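Local structure of hypothetical protein (Parabacteroides merdae, 4OO3) at residues Asp417-Val420 and Pro421-Ala425; Ile236-Tyr239 and Arg240-Ile243; His222-Asp225 and Leu226-Glu230; Gln126-Lys129 and Leu130-Cys134; Phe135-Ala138 and Lys139-Ile143. The protein is of unknown function but is probably an NAD(P)-dependent oxidoreductase, with an NAD-binding Rossmann fold followed by a C-terminal oxidoreductase domain. All coordinates share one frame; numbering follows the deposited sequence.

Contact 1. Residues Asp417-Val420 and Pro421-Ala425; sequences DWEV and PNMLA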
# COMPACT_ATOMS: atom_id res chain seq x y z
N ASP A 417 -19.75 -1.59 0.45
CA ASP A 417 -19.95 -1.99 1.84
C ASP A 417 -18.69 -2.24 2.65
O ASP A 417 -18.52 -1.70 3.75
CB ASP A 417 -20.78 -3.28 1.90
CG ASP A 417 -22.26 -3.04 1.69
OD1 ASP A 417 -22.67 -1.90 1.37
OD2 ASP A 417 -23.03 -4.02 1.86
N TRP A 418 -17.83 -3.10 2.12
CA TRP A 418 -16.72 -3.66 2.89
C TRP A 418 -15.54 -2.70 3.08
O TRP A 418 -14.72 -2.92 3.98
CB TRP A 418 -16.25 -4.97 2.24
CG TRP A 418 -15.96 -4.86 0.77
CD1 TRP A 418 -16.84 -5.10 -0.25
CD2 TRP A 418 -14.73 -4.46 0.15
NE1 TRP A 418 -16.23 -4.89 -1.46
CE2 TRP A 418 -14.93 -4.50 -1.24
CE3 TRP A 418 -13.47 -4.09 0.64
CZ2 TRP A 418 -13.92 -4.18 -2.16
CZ3 TRP A 418 -12.47 -3.77 -0.26
CH2 TRP A 418 -12.70 -3.81 -1.65
N GLU A 419 -15.45 -1.64 2.28
CA GLU A 419 -14.23 -0.82 2.23
C GLU A 419 -13.87 -0.10 3.53
O GLU A 419 -12.75 -0.23 4.02
CB GLU A 419 -14.28 0.17 1.05
CG GLU A 419 -13.91 -0.46 -0.29
CD GLU A 419 -12.41 -0.46 -0.57
OE1 GLU A 419 -11.60 -0.42 0.38
OE2 GLU A 419 -12.03 -0.48 -1.76
N VAL A 420 -14.80 0.67 4.09
CA VAL A 420 -14.52 1.42 5.31
C VAL A 420 -14.26 0.48 6.49
O VAL A 420 -13.21 0.58 7.14
CB VAL A 420 -15.63 2.43 5.64
CG1 VAL A 420 -15.44 3.02 7.04
CG2 VAL A 420 -15.65 3.54 4.60
N PRO A 421 -15.20 -0.44 6.77
CA PRO A 421 -14.90 -1.34 7.90
C PRO A 421 -13.58 -2.11 7.74
O PRO A 421 -12.87 -2.30 8.72
CB PRO A 421 -16.11 -2.29 7.94
CG PRO A 421 -16.85 -2.08 6.66
CD PRO A 421 -16.51 -0.71 6.17
N ASN A 422 -13.23 -2.51 6.52
CA ASN A 422 -11.98 -3.24 6.27
C ASN A 422 -10.72 -2.39 6.31
O ASN A 422 -9.65 -2.90 6.68
CB ASN A 422 -12.06 -4.04 4.97
CG ASN A 422 -13.12 -5.13 5.03
OD1 ASN A 422 -13.80 -5.30 6.04
ND2 ASN A 422 -13.25 -5.89 3.95
N MSE A 423 -10.82 -1.11 5.95
CA MSE A 423 -9.71 -0.17 6.15
C MSE A 423 -9.47 -0.05 7.65
O MSE A 423 -8.32 -0.12 8.11
CB MSE A 423 -9.98 1.20 5.53
CG MSE A 423 -9.80 1.18 4.01
SE MSE A 423 -9.97 2.98 3.24
CE MSE A 423 -11.92 3.16 3.18
N LEU A 424 -10.54 0.11 8.41
CA LEU A 424 -10.43 0.15 9.87
C LEU A 424 -9.86 -1.14 10.47
O LEU A 424 -9.00 -1.08 11.34
CB LEU A 424 -11.77 0.47 10.50
CG LEU A 424 -12.23 1.93 10.38
CD1 LEU A 424 -13.64 2.05 10.95
CD2 LEU A 424 -11.26 2.86 11.08
N ALA A 425 -10.33 -2.30 10.00
CA ALA A 425 -9.79 -3.57 10.50
C ALA A 425 -8.31 -3.69 10.21
O ALA A 425 -7.54 -4.18 11.04
CB ALA A 425 -10.54 -4.76 9.90
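Asn-422 N bonds back to Trp-418 O, Met-423 N to Glu-419 O and Leu-424 N to Val-420 O, so the chain winds into helical turns here. The last of the three, 3.0 Å from Leu-424 N to Val-420 O, is the straightest, with 174° at its hydrogen. Asn-422 turns its amide back beside Trp-418. Its ND2 lies 3.6 Å from Trp-418 CB and approaches the indole obliquely, with amide and ring planes 37° apart. The amide spends its polar atoms on the loop before helix 239-242: ND2 bonds to Gln-235 O and OD1 accepts from Ile-237 N. These residues open the long helix 419-439 of the C-terminal oxidoreductase domain. Pro-421 suits this end of a helix. It has no N-H to give, and its CD rests 3.3 Å from Asp-417 O. Met-423, a selenomethionine, bends at its last torsion, chi3 -80°. This carries CE back to within 4.0 Å of Val-420 CG2. Val-420 CG1 and Leu-424 CD1 are farther apart, at 4.4 Å. Val-420, Met-423 and Leu-424 all touch Phe-135 of helix 125-140, in the Rossmann part of the chain. Glu-419 CG packs over one face of the Trp-418 indole, 3.6 Å above its plane. Glu-419 OE2 forms a salt bridge with Arg-152 and a hydrogen bond with Tyr-146 OH.

Contact 2. Residues Ile236-Tyr239 and Arg240-Ile243; sequences IIDY and RKDI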
# COMPACT_ATOMS: atom_id res chain seq x y z
N ILE A 236 -17.07 -8.34 4.99
CA ILE A 236 -16.92 -7.24 5.93
C ILE A 236 -16.22 -7.75 7.17
O ILE A 236 -16.72 -8.67 7.82
CB ILE A 236 -18.28 -6.64 6.31
CG1 ILE A 236 -18.96 -6.05 5.07
CG2 ILE A 236 -18.13 -5.58 7.40
CD1 ILE A 236 -20.30 -5.41 5.31
N ILE A 237 -15.06 -7.19 7.50
CA ILE A 237 -14.32 -7.59 8.70
C ILE A 237 -14.68 -6.64 9.84
O ILE A 237 -14.50 -5.43 9.72
CB ILE A 237 -12.79 -7.56 8.48
CG1 ILE A 237 -12.37 -8.31 7.20
CG2 ILE A 237 -12.05 -8.11 9.70
CD1 ILE A 237 -12.67 -9.80 7.20
N ASP A 238 -15.21 -7.19 10.93
CA ASP A 238 -15.50 -6.42 12.14
C ASP A 238 -14.30 -6.54 13.06
O ASP A 238 -14.07 -7.58 13.65
CB ASP A 238 -16.77 -6.95 12.83
CG ASP A 238 -17.15 -6.14 14.07
OD1 ASP A 238 -16.40 -5.22 14.47
OD2 ASP A 238 -18.21 -6.44 14.66
N TYR A 239 -13.53 -5.46 13.18
CA TYR A 239 -12.26 -5.53 13.89
C TYR A 239 -12.45 -5.77 15.39
O TYR A 239 -11.55 -6.29 16.06
CB TYR A 239 -11.38 -4.30 13.60
CG TYR A 239 -11.74 -3.03 14.34
CD1 TYR A 239 -11.34 -2.84 15.65
CD2 TYR A 239 -12.46 -2.02 13.72
CE1 TYR A 239 -11.66 -1.68 16.34
CE2 TYR A 239 -12.78 -0.85 14.39
CZ TYR A 239 -12.38 -0.70 15.70
OH TYR A 239 -12.68 0.43 16.40
N ARG A 240 -13.62 -5.41 15.91
CA ARG A 240 -13.95 -5.68 17.31
C ARG A 240 -14.13 -7.18 17.60
O ARG A 240 -13.93 -7.61 18.74
CB ARG A 240 -15.21 -4.91 17.71
CG ARG A 240 -15.04 -3.40 17.64
CD ARG A 240 -16.23 -2.67 18.23
NE ARG A 240 -16.13 -1.22 18.07
CZ ARG A 240 -16.39 -0.55 16.95
NH1 ARG A 240 -16.78 -1.19 15.85
NH2 ARG A 240 -16.28 0.77 16.92
N LYS A 241 -14.49 -7.96 16.59
CA LYS A 241 -14.82 -9.37 16.77
C LYS A 241 -13.92 -10.35 16.03
O LYS A 241 -13.76 -11.48 16.47
CB LYS A 241 -16.27 -9.61 16.34
CG LYS A 241 -17.27 -8.86 17.19
CD LYS A 241 -18.70 -9.16 16.78
CE LYS A 241 -19.69 -8.53 17.75
NZ LYS A 241 -21.10 -8.85 17.41
N ASP A 242 -13.34 -9.93 14.91
CA ASP A 242 -12.70 -10.87 13.99
C ASP A 242 -11.18 -10.91 14.08
O ASP A 242 -10.56 -11.81 13.50
CB ASP A 242 -13.10 -10.53 12.55
CG ASP A 242 -14.59 -10.70 12.29
OD1 ASP A 242 -15.22 -11.55 12.95
OD2 ASP A 242 -15.13 -9.99 11.41
N ILE A 243 -10.59 -9.96 14.79
CA ILE A 243 -9.14 -9.82 14.82
C ILE A 243 -8.61 -10.04 16.23
O ILE A 243 -9.02 -9.37 17.17
CB ILE A 243 -8.66 -8.43 14.34
CG1 ILE A 243 -9.16 -8.15 12.92
CG2 ILE A 243 -7.14 -8.33 14.40
CD1 ILE A 243 -8.56 -9.04 11.85
O HOH W 1 -16.69 -11.22 8.60
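Asp-238 O takes two backbone N-H groups where the chain turns into the short, weakly bonded helix 239-242. Asp-242 N comes at 2.8 Å, almost straight down the carbonyl bond. Lys-241 N comes at 3.0 Å from above the carbonyl plane. Asp-238 is the N-cap residue. Its CG stands anti to the backbone N (chi1 -178°), which swings the carboxylate forward over the next residues. OD1 then accepts from Arg-240 N at 3.1 Å, from above the carboxylate plane. OD2 lies along the aliphatic part of Lys-241, 3.5 Å from its CD. Asp-242 answers from the other end: its OD2 accepts from Asp-238 N at 2.8 Å, on the anti side. A water that donates to Ile-236 O also reaches Asp-242 OD2, but weakly. Tyr-239 and Arg-240 pair beside this turn. Arg-240 CG makes a CH-pi contact over one face of the ring, 4.3 Å from the Tyr-239 centroid. The guanidinium is turned 30° to the ring, and Tyr-239 OH sits over one of its faces. Tyr-239 also stacks on Tyr-428 of helix 419-439. With an alanine here in place of Asp-238, Arg-240 N would probably lose its capping acceptor and the Lys-241 chain its neighbouring carboxylate. Asp-238 is fixed through its N-H, its C=O and its carboxylate, and its negative charge probably suits the helix start.

Contact 3. Residues His222-Asp225 and Leu226-Glu230; sequences HLVD and LVQWE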
# COMPACT_ATOMS: atom_id res chain seq x y z
N HIS A 222 -0.20 -2.71 3.27
CA HIS A 222 -0.43 -3.47 2.04
C HIS A 222 -0.65 -4.96 2.30
O HIS A 222 -1.54 -5.57 1.70
CB HIS A 222 0.76 -3.35 1.08
CG HIS A 222 0.97 -1.98 0.53
ND1 HIS A 222 -0.04 -1.23 -0.03
CD2 HIS A 222 2.09 -1.23 0.43
CE1 HIS A 222 0.44 -0.07 -0.45
NE2 HIS A 222 1.74 -0.05 -0.18
N LEU A 223 0.17 -5.55 3.17
CA LEU A 223 0.14 -7.00 3.36
C LEU A 223 -1.12 -7.41 4.11
O LEU A 223 -1.79 -8.37 3.73
CB LEU A 223 1.40 -7.51 4.06
CG LEU A 223 2.73 -7.19 3.36
CD1 LEU A 223 3.89 -7.82 4.12
CD2 LEU A 223 2.73 -7.67 1.91
N VAL A 224 -1.45 -6.66 5.15
CA VAL A 224 -2.67 -6.89 5.92
C VAL A 224 -3.90 -6.75 5.03
O VAL A 224 -4.83 -7.57 5.12
CB VAL A 224 -2.74 -5.94 7.14
CG1 VAL A 224 -4.15 -5.89 7.73
CG2 VAL A 224 -1.75 -6.39 8.20
N ASP A 225 -3.90 -5.73 4.17
CA ASP A 225 -4.97 -5.52 3.20
C ASP A 225 -5.08 -6.69 2.24
O ASP A 225 -6.18 -7.11 1.92
CB ASP A 225 -4.75 -4.24 2.39
CG ASP A 225 -5.90 -3.96 1.43
OD1 ASP A 225 -7.02 -3.69 1.92
OD2 ASP A 225 -5.70 -4.01 0.19
N LEU A 226 -3.94 -7.22 1.79
CA LEU A 226 -3.98 -8.36 0.88
C LEU A 226 -4.59 -9.59 1.54
O LEU A 226 -5.38 -10.28 0.89
CB LEU A 226 -2.59 -8.70 0.32
CG LEU A 226 -2.07 -7.81 -0.80
CD1 LEU A 226 -0.82 -8.44 -1.38
CD2 LEU A 226 -3.11 -7.57 -1.88
N VAL A 227 -4.25 -9.89 2.80
CA VAL A 227 -4.81 -11.11 3.42
C VAL A 227 -6.34 -10.99 3.52
O VAL A 227 -7.04 -11.96 3.24
CB VAL A 227 -4.10 -11.64 4.71
CG1 VAL A 227 -2.83 -10.89 5.06
CG2 VAL A 227 -5.05 -11.78 5.90
N GLN A 228 -6.85 -9.81 3.86
CA GLN A 228 -8.30 -9.54 3.83
C GLN A 228 -8.88 -9.69 2.42
O GLN A 228 -9.88 -10.38 2.21
CB GLN A 228 -8.60 -8.12 4.33
CG GLN A 228 -8.23 -7.87 5.79
CD GLN A 228 -8.52 -6.45 6.26
OE1 GLN A 228 -8.82 -5.55 5.46
NE2 GLN A 228 -8.43 -6.25 7.57
N TRP A 229 -8.24 -9.03 1.46
CA TRP A 229 -8.78 -8.91 0.11
C TRP A 229 -8.68 -10.22 -0.70
O TRP A 229 -9.61 -10.58 -1.43
CB TRP A 229 -8.06 -7.76 -0.59
CG TRP A 229 -8.68 -7.33 -1.86
CD1 TRP A 229 -9.77 -6.52 -2.01
CD2 TRP A 229 -8.25 -7.68 -3.16
NE1 TRP A 229 -10.04 -6.34 -3.34
CE2 TRP A 229 -9.13 -7.06 -4.07
CE3 TRP A 229 -7.21 -8.47 -3.66
CZ2 TRP A 229 -9.00 -7.19 -5.44
CZ3 TRP A 229 -7.09 -8.61 -5.03
CH2 TRP A 229 -7.97 -7.97 -5.90
N GLU A 230 -7.56 -10.92 -0.57
CA GLU A 230 -7.39 -12.20 -1.26
C GLU A 230 -8.14 -13.35 -0.59
O GLU A 230 -8.78 -14.16 -1.26
CB GLU A 230 -5.91 -12.57 -1.34
CG GLU A 230 -5.07 -11.67 -2.22
CD GLU A 230 -3.59 -11.86 -1.98
OE1 GLU A 230 -3.21 -12.45 -0.95
OE2 GLU A 230 -2.79 -11.42 -2.82
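Trp-229 meets Asp-225 through its CB, which lies 3.2 Å from Asp-225 O, while the indole leads away from 222-225 to a cation-pi contact with Arg-161 and a touch on Arg-152. The imidazole of His-222 also leads away, toward Lys-119 and Thr-150. The Asp-225 carboxylate forms a salt bridge with Arg-152 through OD1. Between the segments the bonding is thus left to the backbone. Leu-226 N reaches His-222 O at 2.9 Å, Val-227 N reaches Leu-223 O at 3.0 Å and Trp-229 N reaches Asp-225 O at 2.9 Å. The bond from Gln-228 N to Val-224 O is longer, 3.3 Å, though nearly straight at 171°. Side chains lean on these carbonyls. Leu-226 CG comes within 3.4 Å of His-222 O, and Gln-228 CG within 3.5 Å of Val-224 O. The helix is 220-231, largely buried here, the contact centre about 10 Å from the centre of the chain. Leu-223 and Val-227 face strand 297-306, and Val-224 and Val-227 touch Tyr-292 of strand 282-294. Val-224, Asp-225 and Gln-228 turn to helix 419-439, so the helix is packed between that helix and the mixed sheet.

Contact 4. Residues Gln126-Lys129 and Leu130-Cys134; sequences QSFK and LLEEC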
# COMPACT_ATOMS: atom_id res chain seq x y z
N GLN A 126 -3.22 5.94 19.03
CA GLN A 126 -3.76 7.29 19.18
C GLN A 126 -4.30 7.78 17.84
O GLN A 126 -5.45 8.22 17.76
CB GLN A 126 -2.69 8.24 19.72
CG GLN A 126 -3.13 9.69 19.83
CD GLN A 126 -2.02 10.61 20.30
OE1 GLN A 126 -1.78 10.75 21.50
NE2 GLN A 126 -1.34 11.26 19.35
N SER A 127 -3.49 7.68 16.79
CA SER A 127 -3.91 8.11 15.47
C SER A 127 -5.02 7.22 14.89
O SER A 127 -5.85 7.70 14.13
CB SER A 127 -2.72 8.22 14.49
OG SER A 127 -1.84 7.12 14.59
N PHE A 128 -5.03 5.94 15.26
CA PHE A 128 -6.13 5.04 14.86
C PHE A 128 -7.48 5.51 15.40
O PHE A 128 -8.48 5.48 14.69
CB PHE A 128 -5.88 3.60 15.33
CG PHE A 128 -7.05 2.68 15.06
CD1 PHE A 128 -7.33 2.27 13.76
CD2 PHE A 128 -7.87 2.25 16.08
CE1 PHE A 128 -8.40 1.43 13.49
CE2 PHE A 128 -8.94 1.40 15.82
CZ PHE A 128 -9.21 1.00 14.53
N LYS A 129 -7.50 5.93 16.67
CA LYS A 129 -8.70 6.48 17.28
C LYS A 129 -9.16 7.71 16.51
O LYS A 129 -10.35 7.86 16.21
CB LYS A 129 -8.44 6.83 18.75
CG LYS A 129 -9.67 6.74 19.65
CD LYS A 129 -9.28 6.33 21.07
CE LYS A 129 -10.48 5.89 21.90
NZ LYS A 129 -11.25 7.04 22.44
N LEU A 130 -8.21 8.57 16.16
CA LEU A 130 -8.50 9.76 15.35
C LEU A 130 -9.04 9.37 13.96
O LEU A 130 -9.93 10.05 13.42
CB LEU A 130 -7.23 10.62 15.21
CG LEU A 130 -7.41 12.07 14.72
CD1 LEU A 130 -8.34 12.85 15.65
CD2 LEU A 130 -6.07 12.76 14.58
N LEU A 131 -8.53 8.28 13.39
CA LEU A 131 -8.95 7.82 12.07
C LEU A 131 -10.37 7.28 12.09
O LEU A 131 -11.08 7.39 11.10
CB LEU A 131 -8.01 6.74 11.54
CG LEU A 131 -8.27 6.17 10.14
CD1 LEU A 131 -8.10 7.25 9.08
CD2 LEU A 131 -7.34 5.01 9.85
N GLU A 132 -10.77 6.68 13.21
CA GLU A 132 -12.16 6.27 13.39
C GLU A 132 -13.10 7.47 13.37
O GLU A 132 -14.16 7.40 12.75
CB GLU A 132 -12.34 5.53 14.72
CG GLU A 132 -11.73 4.15 14.75
CD GLU A 132 -11.93 3.48 16.08
OE1 GLU A 132 -11.38 3.98 17.09
OE2 GLU A 132 -12.65 2.48 16.12
N GLU A 133 -12.72 8.55 14.04
CA GLU A 133 -13.50 9.79 14.01
C GLU A 133 -13.61 10.33 12.57
O GLU A 133 -14.70 10.72 12.12
CB GLU A 133 -12.90 10.85 14.94
CG GLU A 133 -13.86 11.97 15.31
CD GLU A 133 -13.22 13.10 16.10
OE1 GLU A 133 -12.06 12.95 16.56
OE2 GLU A 133 -13.87 14.15 16.29
N CYS A 134 -12.49 10.32 11.85
CA CYS A 134 -12.44 10.72 10.43
C CYS A 134 -13.49 9.98 9.61
O CYS A 134 -14.23 10.60 8.84
CB CYS A 134 -11.06 10.45 9.82
SG CYS A 134 -9.70 11.42 10.49
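Phe-128 and Glu-132, one helical turn apart, make the close part of this contact. Glu-132 CG lies over one face of the phenyl ring, 4.3 Å from the Phe-128 centroid, a CH-pi contact. The carboxylate follows on, tilted 24° from the ring plane, and its CD is 3.7 Å from Phe-128 CE2. Phe-128 CG is anti to its N (chi1 174°) and Glu-132 CG lies beside its N (chi1 -71°), which brings the glutamate chain over the ring. Beneath them Glu-132 N bonds to Phe-128 O at 3.0 Å. The ring is buried, edge-to-face with Tyr-239 and against Tyr-427, Tyr-428 and Thr-431 of helix 419-439. Cutting Glu-132 back to an alanine would probably remove the CH-pi contact and open a gap over this face of Phe-128. The other side is looser. Gln-126, Lys-129 and Glu-133 are exposed. Of the Lys-129 side chain beyond CB, CG comes nearest to Glu-132 OE1, at 4.1 Å. The charges stay apart, Lys-129 NZ being 6.2 Å from Glu-132 OE1. The backbone bonds from Leu-130 N to Gln-126 O (3.2 Å) and from Glu-133 N to Lys-129 O (3.3 Å) are the longest of the four. Leu-131 touches Leu-145 of strand 145-147, and Leu-130 meets helix 98-110. This is the pattern of a Rossmann fold: helix 125-140 is the crossover of the beta-alpha-beta unit joining parallel strands 114-117 and 145-147.

Contact 5. Residues Phe135-Ala138 and Lys139-Ile143; sequences FAIA and KQKNI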
# COMPACT_ATOMS: atom_id res chain seq x y z
N PHE A 135 -13.57 8.67 9.78
CA PHE A 135 -14.57 7.88 9.06
C PHE A 135 -15.99 8.22 9.51
O PHE A 135 -16.91 8.21 8.70
CB PHE A 135 -14.28 6.39 9.18
CG PHE A 135 -13.23 5.90 8.21
CD1 PHE A 135 -13.42 6.02 6.85
CD2 PHE A 135 -12.06 5.32 8.67
CE1 PHE A 135 -12.46 5.58 5.96
CE2 PHE A 135 -11.10 4.87 7.78
CZ PHE A 135 -11.30 5.01 6.42
N ALA A 136 -16.16 8.53 10.79
CA ALA A 136 -17.46 8.97 11.31
C ALA A 136 -17.86 10.32 10.71
O ALA A 136 -19.02 10.51 10.32
CB ALA A 136 -17.43 9.05 12.83
N ILE A 137 -16.91 11.24 10.63
CA ILE A 137 -17.17 12.55 10.03
C ILE A 137 -17.49 12.41 8.54
O ILE A 137 -18.42 13.04 8.04
CB ILE A 137 -15.98 13.51 10.22
CG1 ILE A 137 -15.82 13.86 11.70
CG2 ILE A 137 -16.18 14.79 9.41
CD1 ILE A 137 -14.41 14.30 12.05
N ALA A 138 -16.72 11.59 7.84
CA ALA A 138 -16.98 11.34 6.42
C ALA A 138 -18.41 10.85 6.20
O ALA A 138 -19.12 11.36 5.33
CB ALA A 138 -15.98 10.34 5.87
N LYS A 139 -18.83 9.87 6.99
CA LYS A 139 -20.18 9.31 6.95
C LYS A 139 -21.25 10.36 7.26
O LYS A 139 -22.21 10.51 6.52
CB LYS A 139 -20.27 8.16 7.97
CG LYS A 139 -21.64 7.50 8.14
CD LYS A 139 -21.91 6.42 7.11
CE LYS A 139 -22.35 5.11 7.77
NZ LYS A 139 -23.49 5.28 8.72
N GLN A 140 -21.07 11.08 8.37
CA GLN A 140 -21.96 12.17 8.78
C GLN A 140 -22.13 13.24 7.68
O GLN A 140 -23.22 13.79 7.52
CB GLN A 140 -21.45 12.78 10.11
CG GLN A 140 -21.59 14.29 10.29
CD GLN A 140 -23.00 14.74 10.64
OE1 GLN A 140 -23.86 13.93 10.99
NE2 GLN A 140 -23.23 16.04 10.54
N LYS A 141 -21.07 13.50 6.93
CA LYS A 141 -21.09 14.54 5.89
C LYS A 141 -21.25 14.03 4.47
O LYS A 141 -21.17 14.82 3.54
CB LYS A 141 -19.82 15.37 5.96
CG LYS A 141 -19.69 16.13 7.26
CD LYS A 141 -18.50 17.06 7.23
CE LYS A 141 -18.62 18.10 8.33
NZ LYS A 141 -19.49 19.25 7.94
N ASN A 142 -21.47 12.73 4.30
CA ASN A 142 -21.56 12.14 2.97
C ASN A 142 -20.40 12.52 2.06
O ASN A 142 -20.60 12.89 0.90
CB ASN A 142 -22.90 12.49 2.31
CG ASN A 142 -24.06 11.75 2.94
OD1 ASN A 142 -24.98 12.36 3.48
ND2 ASN A 142 -24.01 10.42 2.89
N ILE A 143 -19.19 12.42 2.60
CA ILE A 143 -17.97 12.56 1.81
C ILE A 143 -17.14 11.29 1.96
O ILE A 143 -17.44 10.44 2.81
CB ILE A 143 -17.15 13.83 2.19
CG1 ILE A 143 -16.82 13.87 3.68
CG2 ILE A 143 -17.92 15.09 1.80
CD1 ILE A 143 -15.97 15.05 4.09
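Ala-138, Ile-137 and Lys-139 have the most surface buried where helix 125-140 ends. Ala-138 matters through its carbonyl. Its O accepts from Ile-143 N at 2.9 Å, a bond that is nearly straight (163°), and weakly from Lys-141 N at 3.3 Å. Asn-142 N reaches back to Lys-139 O at 3.2 Å. Asn-142 has a positive phi of 50° and is the C-prime residue, so this is a Schellman motif. The reversal also closes an apolar contact. Ile-143 places CG1 between its backbone N and carbonyl carbon (chi1 56°), which brings it 3.7 Å from Ala-138 CA and 4.2 Å from Ala-138 CB. Ile-137 pairs with Lys-141, the two side chains side by side and pointing the same way. CG2 of Ile-137 touches Lys-141 CD at 3.9 Å, while Ile-137 O takes Lys-141 N at 2.9 Å. Ile-137 also rests on Lys-106, Leu-109 and Glu-110 of helix 98-110, and Ile-143 also meets Leu-109. Lys-139 contributes mainly by its backbone, N to Phe-135 O at 3.1 Å. Its chain bends out from the helix and is exposed. The chemistry is thus mostly main chain. The carbonyls of Ile-137, Ala-138 and Lys-139 all find N-H partners inside the turn. Lys-141 lays its alkyl chain along Ile-137, and the ends of both lysines lead away from the contact.

Overall arrangement
Contact 1 touches all four other contacts. Its centre is about 9 Å from that of contact 2, about 12 Å from that of contact 3 and about 14 Å from those of contacts 4 and 5. Contacts 4 and 5 follow each other on helix 125-140, centres about 13 Å apart. Through its touches on both, the start of helix 419-439 joins the Rossmann part to the C-terminal domain. Contact 2 also touches contact 4, through the rings of Tyr-239 and Phe-128; their centres are about 17 Å apart. Contact 3 is the most central; it lies about 24 Å from contact 5, centre to centre, with nearest atoms about 11 Å apart.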